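Local coordinates for hemin ABC transporter, periplasmic hemin-binding protein HutB (Vibrio cholerae, PDB 5KHL) that probably binds hemin in the periplasm and delivers it to an ABC transporter for uptake into the cell, at residues 99-104 with 114-119; 109-114 with 132-137. One frame throughout, in Å; residues are numbered along the deposited sequence.

How the contacts relate
Contacts 1 and 2 lie in the lobe built on the four-stranded parallel sheet and share the helix 107-120. Their centres are 12 Å apart. In contact 1 the later turns of that helix meet the segment leaving the edge strand 97-100. In contact 2 its earlier turns meet helix 125-143, the long helix that spans the two lobes. Ile-114 belongs to both ranges, but it touches across contact 2 alone. The two contacts also abut: Asn-102 O is 3.0 Å from Arg-113 CD, and Asn-102 OD1 is 3.3 Å from Gly-109 CA. Both contacts are packing within the lobe and between it and the long helix.

Contact 1. Residues 99-104 with 114-119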
ATOM      1  N   ASN A  99       1.218   8.755 -17.743  1.00 55.90           N
ATOM      2  CA  ASN A  99       1.001   9.540 -16.531  1.00 58.27           C
ATOM      3  C   ASN A  99       1.663   8.965 -15.302  1.00 56.81           C
ATOM      4  O   ASN A  99       1.217   7.957 -14.756  1.00 57.30           O
ATOM      5  CB  ASN A  99      -0.485   9.682 -16.236  1.00 49.87           C
ATOM      6  CG  ASN A  99      -1.246  10.212 -17.396  1.00 61.59           C
ATOM      7  OD1 ASN A  99      -1.076  11.370 -17.785  1.00 76.79           O
ATOM      8  ND2 ASN A  99      -2.097   9.372 -17.979  1.00 58.88           N
ATOM      9  N   VAL A 100       2.724   9.626 -14.870  1.00 41.84           N
ATOM     10  CA  VAL A 100       3.334   9.344 -13.592  1.00 50.92           C
ATOM     11  C   VAL A 100       2.527  10.066 -12.519  1.00 53.70           C
ATOM     12  O   VAL A 100       2.144  11.234 -12.672  1.00 60.08           O
ATOM     13  CB  VAL A 100       4.805   9.769 -13.561  1.00 57.03           C
ATOM     14  CG1 VAL A 100       5.382   9.644 -12.129  1.00 42.57           C
ATOM     15  CG2 VAL A 100       5.597   8.940 -14.581  1.00 44.97           C
ATOM     16  N   ILE A 101       2.283   9.352 -11.431  1.00 49.99           N
ATOM     17  CA  ILE A 101       1.242   9.694 -10.493  1.00 39.72           C
ATOM     18  C   ILE A 101       1.831   9.562  -9.088  1.00 38.85           C
ATOM     19  O   ILE A 101       2.886   8.955  -8.938  1.00 39.26           O
ATOM     20  CB  ILE A 101       0.016   8.766 -10.761  1.00 47.55           C
ATOM     21  CG1 ILE A 101      -1.240   9.590 -10.952  1.00 45.37           C
ATOM     22  CG2 ILE A 101      -0.111   7.601  -9.756  1.00 41.19           C
ATOM     23  CD1 ILE A 101      -1.213  10.354 -12.224  1.00 44.15           C
ATOM     24  N   ASN A 102       1.176  10.117  -8.062  1.00 48.67           N
ATOM     25  CA  ASN A 102       1.752  10.146  -6.707  1.00 48.78           C
ATOM     26  C   ASN A 102       2.028   8.770  -6.092  1.00 43.76           C
ATOM     27  O   ASN A 102       1.212   7.881  -6.199  1.00 37.50           O
ATOM     28  CB  ASN A 102       0.831  10.922  -5.756  1.00 51.01           C
ATOM     29  CG  ASN A 102       1.444  11.112  -4.356  1.00 54.07           C
ATOM     30  OD1 ASN A 102       1.402  10.203  -3.514  1.00 43.98           O
ATOM     31  ND2 ASN A 102       2.008  12.305  -4.106  1.00 43.04           N
ATOM     32  N   SER A 103       3.156   8.610  -5.405  1.00 42.92           N
ATOM     33  CA  SER A 103       3.360   7.404  -4.609  1.00 41.89           C
ATOM     34  C   SER A 103       4.011   7.630  -3.219  1.00 57.32           C
ATOM     35  O   SER A 103       4.738   6.746  -2.755  1.00 51.80           O
ATOM     36  CB  SER A 103       4.186   6.377  -5.404  1.00 43.44           C
ATOM     37  OG  SER A 103       5.347   6.938  -5.982  1.00 45.59           O
ATOM     38  N   ASP A 104       3.749   8.779  -2.569  1.00 44.14           N
ATOM     39  CA  ASP A 104       4.090   9.001  -1.140  1.00 61.59           C
ATOM     40  C   ASP A 104       3.420   8.026  -0.209  1.00 44.40           C
ATOM     41  O   ASP A 104       2.381   7.470  -0.525  1.00 42.16           O
ATOM     42  CB  ASP A 104       3.647  10.376  -0.599  1.00 56.17           C
ATOM     43  CG  ASP A 104       4.005  11.496  -1.484  1.00 66.69           C
ATOM     44  OD1 ASP A 104       5.068  11.434  -2.134  1.00 80.33           O
ATOM     45  OD2 ASP A 104       3.219  12.458  -1.514  1.00 73.22           O
ATOM     46  N   ILE A 114      -5.901  11.007  -5.821  1.00 41.12           N
ATOM     47  CA  ILE A 114      -7.317  11.033  -6.197  1.00 40.57           C
ATOM     48  C   ILE A 114      -7.556  12.138  -7.210  1.00 52.59           C
ATOM     49  O   ILE A 114      -8.275  11.941  -8.197  1.00 54.46           O
ATOM     50  CB  ILE A 114      -8.247  11.227  -4.964  1.00 51.87           C
ATOM     51  CG1 ILE A 114      -8.162  10.021  -4.027  1.00 46.02           C
ATOM     52  CG2 ILE A 114      -9.711  11.422  -5.386  1.00 49.85           C
ATOM     53  CD1 ILE A 114      -8.965  10.179  -2.761  1.00 39.33           C
ATOM     54  N   ASP A 115      -6.931  13.293  -6.987  1.00 52.56           N
ATOM     55  CA  ASP A 115      -7.056  14.411  -7.926  1.00 54.16           C
ATOM     56  C   ASP A 115      -6.455  14.058  -9.279  1.00 45.92           C
ATOM     57  O   ASP A 115      -7.054  14.337 -10.316  1.00 49.06           O
ATOM     58  CB  ASP A 115      -6.372  15.681  -7.391  1.00 47.58           C
ATOM     59  CG  ASP A 115      -7.196  16.418  -6.376  1.00 48.99           C
ATOM     60  OD1 ASP A 115      -6.579  17.176  -5.610  1.00 64.29           O
ATOM     61  OD2 ASP A 115      -8.435  16.256  -6.338  1.00 64.00           O
ATOM     62  N   GLN A 116      -5.264  13.456  -9.250  1.00 45.31           N
ATOM     63  CA  GLN A 116      -4.522  13.143 -10.475  1.00 46.09           C
ATOM     64  C   GLN A 116      -5.303  12.177 -11.348  1.00 45.41           C
ATOM     65  O   GLN A 116      -5.390  12.370 -12.549  1.00 48.24           O
ATOM     66  CB  GLN A 116      -3.143  12.564 -10.150  1.00 53.03           C
ATOM     67  CG  GLN A 116      -2.102  13.622  -9.746  1.00 46.25           C
ATOM     68  CD  GLN A 116      -0.880  13.011  -9.076  1.00 50.45           C
ATOM     69  OE1 GLN A 116      -0.988  12.051  -8.316  1.00 49.01           O
ATOM     70  NE2 GLN A 116       0.289  13.566  -9.363  1.00 47.75           N
ATOM     71  N   ILE A 117      -5.913  11.175 -10.720  1.00 50.67           N
ATOM     72  CA  ILE A 117      -6.717  10.176 -11.430  1.00 49.15           C
ATOM     73  C   ILE A 117      -8.061  10.712 -11.918  1.00 53.10           C
ATOM     74  O   ILE A 117      -8.449  10.481 -13.068  1.00 55.82           O
ATOM     75  CB  ILE A 117      -6.998   8.929 -10.541  1.00 47.62           C
ATOM     76  CG1 ILE A 117      -5.700   8.196 -10.181  1.00 46.23           C
ATOM     77  CG2 ILE A 117      -7.994   8.005 -11.223  1.00 44.08           C
ATOM     78  CD1 ILE A 117      -4.640   8.265 -11.259  1.00 50.15           C
ATOM     79  N   ALA A 118      -8.779  11.403 -11.031  1.00 55.97           N
ATOM     80  CA  ALA A 118     -10.074  12.013 -11.365  1.00 61.09           C
ATOM     81  C   ALA A 118      -9.969  12.892 -12.605  1.00 62.35           C
ATOM     82  O   ALA A 118     -10.877  12.928 -13.446  1.00 57.15           O
ATOM     83  CB  ALA A 118     -10.602  12.831 -10.186  1.00 55.61           C
ATOM     84  N   GLN A 119      -8.849  13.599 -12.709  1.00 53.09           N
ATOM     85  CA  GLN A 119      -8.562  14.433 -13.869  1.00 59.97           C
ATOM     86  C   GLN A 119      -8.361  13.619 -15.171  1.00 62.45           C
ATOM     87  O   GLN A 119      -8.943  13.936 -16.209  1.00 69.15           O
ATOM     88  CB  GLN A 119      -7.322  15.286 -13.588  1.00 61.86           C
ATOM     89  CG  GLN A 119      -7.074  16.382 -14.603  1.00 81.92           C
ATOM     90  CD  GLN A 119      -5.652  16.907 -14.561  1.00 93.56           C
ATOM     91  OE1 GLN A 119      -5.315  17.890 -15.228  1.00 97.91           O
ATOM     92  NE2 GLN A 119      -4.803  16.245 -13.777  1.00 93.86           N
TER
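Ile-101 and Gln-116 have the nearest CA atoms of this contact, 6.7 Å apart, where the chain leaving strand 97-100 passes over helix 107-120. This is a beta-alpha unit in the parallel-sheet lobe of a periplasmic binding protein. The strand is the outermost on its side of the sheet, and the helix follows it after a short connection.

Gln-116 carries the contact. Its CG stands anti to the carbonyl carbon (chi1 -79°), and the chain runs extended from there toward the connection. The amide oxygen OE1 accepts a hydrogen bond from the backbone N of Asn-102 at 2.9 Å. The N-H...O angle is 153°, and the donor lies tilted from the plane of the carbonyl. A side chain of the helix thus satisfies a main-chain N-H of the connection. Gln-116 OE1 also rests 3.3 Å from Asn-102 CB.

Ile-101 points toward the helix and slides past the Gln-116 chain in the opposite direction. Ile-101 CD1 lies 3.6 Å from Gln-116 CB. Ile-117 comes from the next position on the helix and crosses Ile-101 at about a right angle. Ile-117 CD1 meets Ile-101 CG1 at 3.7 Å. Both isoleucines are buried. Val-26 and Ile-30 of helix 24-32 extend this apolar layer, touching Ile-101 and Ile-117 respectively.

The side chain of Asn-102 leads away from residues 114-119 and orders the connection instead. Its OD1 accepts from the backbone N of Asp-104 and closes an Asx turn. Its amide donates back to the same residue: Asn-102 ND2 lies 2.9 Å from Asp-104 OD2, which it meets from above the carboxylate plane.

Contact 2. Residues 109-114 with 132-137; sequences GLLTRI and ENVQQQ
Val-134 packs against Leu-110, Leu-111 and Ile-114, which line one side of helix 107-120. The motif is an antiparallel helix pair: the axes of the two segments approach to 10.7 Å, at 166° between their directions. It joins the parallel-sheet lobe to helix 125-143, the long helix that links the two lobes in this class of periplasmic binding protein.

Val-134 points toward the other helix and uses both methyls. CG1 sits anti to the backbone N (chi1 159°) and touches two leucines. Leu-110 meets it tip to tip, with Leu-110 CD2 at 3.8 Å from Val-134 CG1. Leu-111 slides past it in the opposite direction, with Leu-111 CD2 at 3.9 Å from Val-134 CG1. The other methyl faces Ile-114, again tip to tip: Ile-114 CD1 is 3.9 Å from Val-134 CG2. The valine therefore fits among Leu-110, Leu-111 and, one turn further on, Ile-114.

Gln-135 closes one flank of the contact. Its chain bends at chi2 (71°), and this brings the amide oxygen up to the two methyls of Leu-111. The two side chains cross at about a right angle. Gln-135 OE1 is 3.2 Å from Leu-111 CD1. This flank is less buried than the part around Val-134.

Further out, other helices surround the apolar layer. Leu-256 and Leu-259 of helix 256-269 touch Val-134. Leu-29 of helix 24-32 touches both Leu-110 and Ile-114. Within helix 107-120 the early turns are held by Thr-106 OG1, which takes the N-H of Gly-109, and by the backbone bond from Ile-114 N to Leu-110 O, 2.9 Å.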
ATOM      1  N   GLY A 109      -0.673  12.492  -0.029  1.00 41.25           N
ATOM      2  CA  GLY A 109      -0.305  11.790  -1.234  1.00 40.10           C
ATOM      3  C   GLY A 109      -1.551  11.136  -1.813  1.00 37.73           C
ATOM      4  O   GLY A 109      -1.796  11.233  -3.009  1.00 44.85           O
ATOM      5  N   LEU A 110      -2.350  10.503  -0.953  1.00 39.03           N
ATOM      6  CA  LEU A 110      -3.618   9.908  -1.360  1.00 37.60           C
ATOM      7  C   LEU A 110      -4.592  10.936  -1.940  1.00 44.72           C
ATOM      8  O   LEU A 110      -5.198  10.695  -2.977  1.00 45.83           O
ATOM      9  CB  LEU A 110      -4.257   9.180  -0.170  1.00 43.43           C
ATOM     10  CG  LEU A 110      -5.669   8.621  -0.353  1.00 40.24           C
ATOM     11  CD1 LEU A 110      -5.771   7.793  -1.645  1.00 43.63           C
ATOM     12  CD2 LEU A 110      -6.068   7.766   0.851  1.00 41.29           C
ATOM     13  N   LEU A 111      -4.737  12.074  -1.273  1.00 42.10           N
ATOM     14  CA  LEU A 111      -5.651  13.103  -1.748  1.00 50.63           C
ATOM     15  C   LEU A 111      -5.192  13.637  -3.101  1.00 40.36           C
ATOM     16  O   LEU A 111      -6.007  13.887  -3.981  1.00 41.66           O
ATOM     17  CB  LEU A 111      -5.770  14.255  -0.736  1.00 55.32           C
ATOM     18  CG  LEU A 111      -6.314  13.954   0.660  1.00 44.68           C
ATOM     19  CD1 LEU A 111      -6.150  15.173   1.549  1.00 43.38           C
ATOM     20  CD2 LEU A 111      -7.763  13.526   0.629  1.00 41.06           C
ATOM     21  N   THR A 112      -3.885  13.806  -3.264  1.00 44.08           N
ATOM     22  CA  THR A 112      -3.295  14.224  -4.540  1.00 50.31           C
ATOM     23  C   THR A 112      -3.501  13.168  -5.648  1.00 56.36           C
ATOM     24  O   THR A 112      -3.819  13.497  -6.806  1.00 59.99           O
ATOM     25  CB  THR A 112      -1.769  14.499  -4.369  1.00 48.21           C
ATOM     26  OG1 THR A 112      -1.568  15.521  -3.383  1.00 48.16           O
ATOM     27  CG2 THR A 112      -1.133  14.935  -5.671  1.00 46.88           C
ATOM     28  N   ARG A 113      -3.313  11.905  -5.282  1.00 48.25           N
ATOM     29  CA  ARG A 113      -3.513  10.792  -6.201  1.00 43.48           C
ATOM     30  C   ARG A 113      -4.949  10.763  -6.716  1.00 48.81           C
ATOM     31  O   ARG A 113      -5.191  10.548  -7.907  1.00 38.85           O
ATOM     32  CB  ARG A 113      -3.151   9.467  -5.513  1.00 40.07           C
ATOM     33  CG  ARG A 113      -2.717   8.344  -6.472  1.00 48.53           C
ATOM     34  CD  ARG A 113      -1.688   7.395  -5.818  1.00 32.91           C
ATOM     35  NE  ARG A 113      -2.206   6.844  -4.585  1.00 36.88           N
ATOM     36  CZ  ARG A 113      -1.714   7.079  -3.379  1.00 37.29           C
ATOM     37  NH1 ARG A 113      -0.640   7.837  -3.211  1.00 35.47           N
ATOM     38  NH2 ARG A 113      -2.306   6.531  -2.340  1.00 37.47           N
ATOM     39  N   ILE A 114      -5.901  11.007  -5.821  1.00 41.12           N
ATOM     40  CA  ILE A 114      -7.317  11.033  -6.197  1.00 40.57           C
ATOM     41  C   ILE A 114      -7.556  12.138  -7.210  1.00 52.59           C
ATOM     42  O   ILE A 114      -8.275  11.941  -8.197  1.00 54.46           O
ATOM     43  CB  ILE A 114      -8.247  11.227  -4.964  1.00 51.87           C
ATOM     44  CG1 ILE A 114      -8.162  10.021  -4.027  1.00 46.02           C
ATOM     45  CG2 ILE A 114      -9.711  11.422  -5.386  1.00 49.85           C
ATOM     46  CD1 ILE A 114      -8.965  10.179  -2.761  1.00 39.33           C
ATOM     47  N   GLU A 132     -13.559  13.390   0.482  1.00 49.02           N
ATOM     48  CA  GLU A 132     -14.309  13.622   1.704  1.00 62.79           C
ATOM     49  C   GLU A 132     -14.442  12.365   2.534  1.00 50.88           C
ATOM     50  O   GLU A 132     -14.248  12.413   3.744  1.00 57.76           O
ATOM     51  CB  GLU A 132     -15.701  14.175   1.400  1.00 62.67           C
ATOM     52  CG  GLU A 132     -15.715  15.657   1.120  1.00 70.04           C
ATOM     53  CD  GLU A 132     -17.073  16.119   0.648  1.00 83.44           C
ATOM     54  OE1 GLU A 132     -18.065  15.435   0.990  1.00 84.83           O
ATOM     55  OE2 GLU A 132     -17.151  17.149  -0.068  1.00 86.73           O
ATOM     56  N   ASN A 133     -14.785  11.244   1.910  1.00 53.88           N
ATOM     57  CA  ASN A 133     -14.851  10.010   2.672  1.00 60.56           C
ATOM     58  C   ASN A 133     -13.481   9.688   3.232  1.00 58.87           C
ATOM     59  O   ASN A 133     -13.353   9.283   4.393  1.00 48.03           O
ATOM     60  CB  ASN A 133     -15.353   8.837   1.838  1.00 71.41           C
ATOM     61  CG  ASN A 133     -15.499   7.557   2.666  1.00 81.02           C
ATOM     62  OD1 ASN A 133     -15.073   6.474   2.252  1.00 81.05           O
ATOM     63  ND2 ASN A 133     -16.102   7.685   3.851  1.00 83.24           N
ATOM     64  N   VAL A 134     -12.458   9.904   2.408  1.00 45.76           N
ATOM     65  CA  VAL A 134     -11.096   9.620   2.822  1.00 54.19           C
ATOM     66  C   VAL A 134     -10.723  10.394   4.077  1.00 52.16           C
ATOM     67  O   VAL A 134     -10.140   9.828   5.020  1.00 45.55           O
ATOM     68  CB  VAL A 134     -10.085   9.942   1.710  1.00 57.37           C
ATOM     69  CG1 VAL A 134      -8.703  10.141   2.294  1.00 51.30           C
ATOM     70  CG2 VAL A 134     -10.069   8.825   0.677  1.00 41.94           C
ATOM     71  N   GLN A 135     -11.084  11.673   4.103  1.00 48.46           N
ATOM     72  CA  GLN A 135     -10.786  12.506   5.265  1.00 58.88           C
ATOM     73  C   GLN A 135     -11.633  12.100   6.472  1.00 57.63           C
ATOM     74  O   GLN A 135     -11.107  11.958   7.572  1.00 58.20           O
ATOM     75  CB  GLN A 135     -10.985  13.993   4.944  1.00 60.50           C
ATOM     76  CG  GLN A 135      -9.964  14.875   5.643  1.00 72.67           C
ATOM     77  CD  GLN A 135      -8.559  14.738   5.053  1.00 80.79           C
ATOM     78  OE1 GLN A 135      -8.333  15.077   3.896  1.00 85.57           O
ATOM     79  NE2 GLN A 135      -7.613  14.251   5.853  1.00 82.34           N
ATOM     80  N   GLN A 136     -12.932  11.892   6.268  1.00 46.17           N
ATOM     81  CA  GLN A 136     -13.792  11.328   7.321  1.00 47.64           C
ATOM     82  C   GLN A 136     -13.220  10.062   7.970  1.00 61.63           C
ATOM     83  O   GLN A 136     -13.182   9.979   9.199  1.00 60.37           O
ATOM     84  CB  GLN A 136     -15.184  10.991   6.779  1.00 65.57           C
ATOM     85  CG  GLN A 136     -16.003  12.154   6.278  1.00 70.77           C
ATOM     86  CD  GLN A 136     -17.425  11.747   5.952  1.00 81.04           C
ATOM     87  OE1 GLN A 136     -18.149  12.457   5.241  1.00 82.95           O
ATOM     88  NE2 GLN A 136     -17.838  10.594   6.477  1.00 82.38           N
ATOM     89  N   GLN A 137     -12.799   9.072   7.169  1.00 44.15           N
ATOM     90  CA  GLN A 137     -12.214   7.855   7.748  1.00 42.62           C
ATOM     91  C   GLN A 137     -10.995   8.183   8.580  1.00 43.63           C
ATOM     92  O   GLN A 137     -10.771   7.569   9.621  1.00 43.56           O
ATOM     93  CB  GLN A 137     -11.805   6.853   6.683  1.00 46.50           C
ATOM     94  CG  GLN A 137     -12.918   6.238   5.905  1.00 62.14           C
ATOM     95  CD  GLN A 137     -12.379   5.391   4.773  1.00 65.50           C
ATOM     96  OE1 GLN A 137     -11.777   4.340   4.993  1.00 63.70           O
ATOM     97  NE2 GLN A 137     -12.574   5.857   3.550  1.00 72.80           N
TER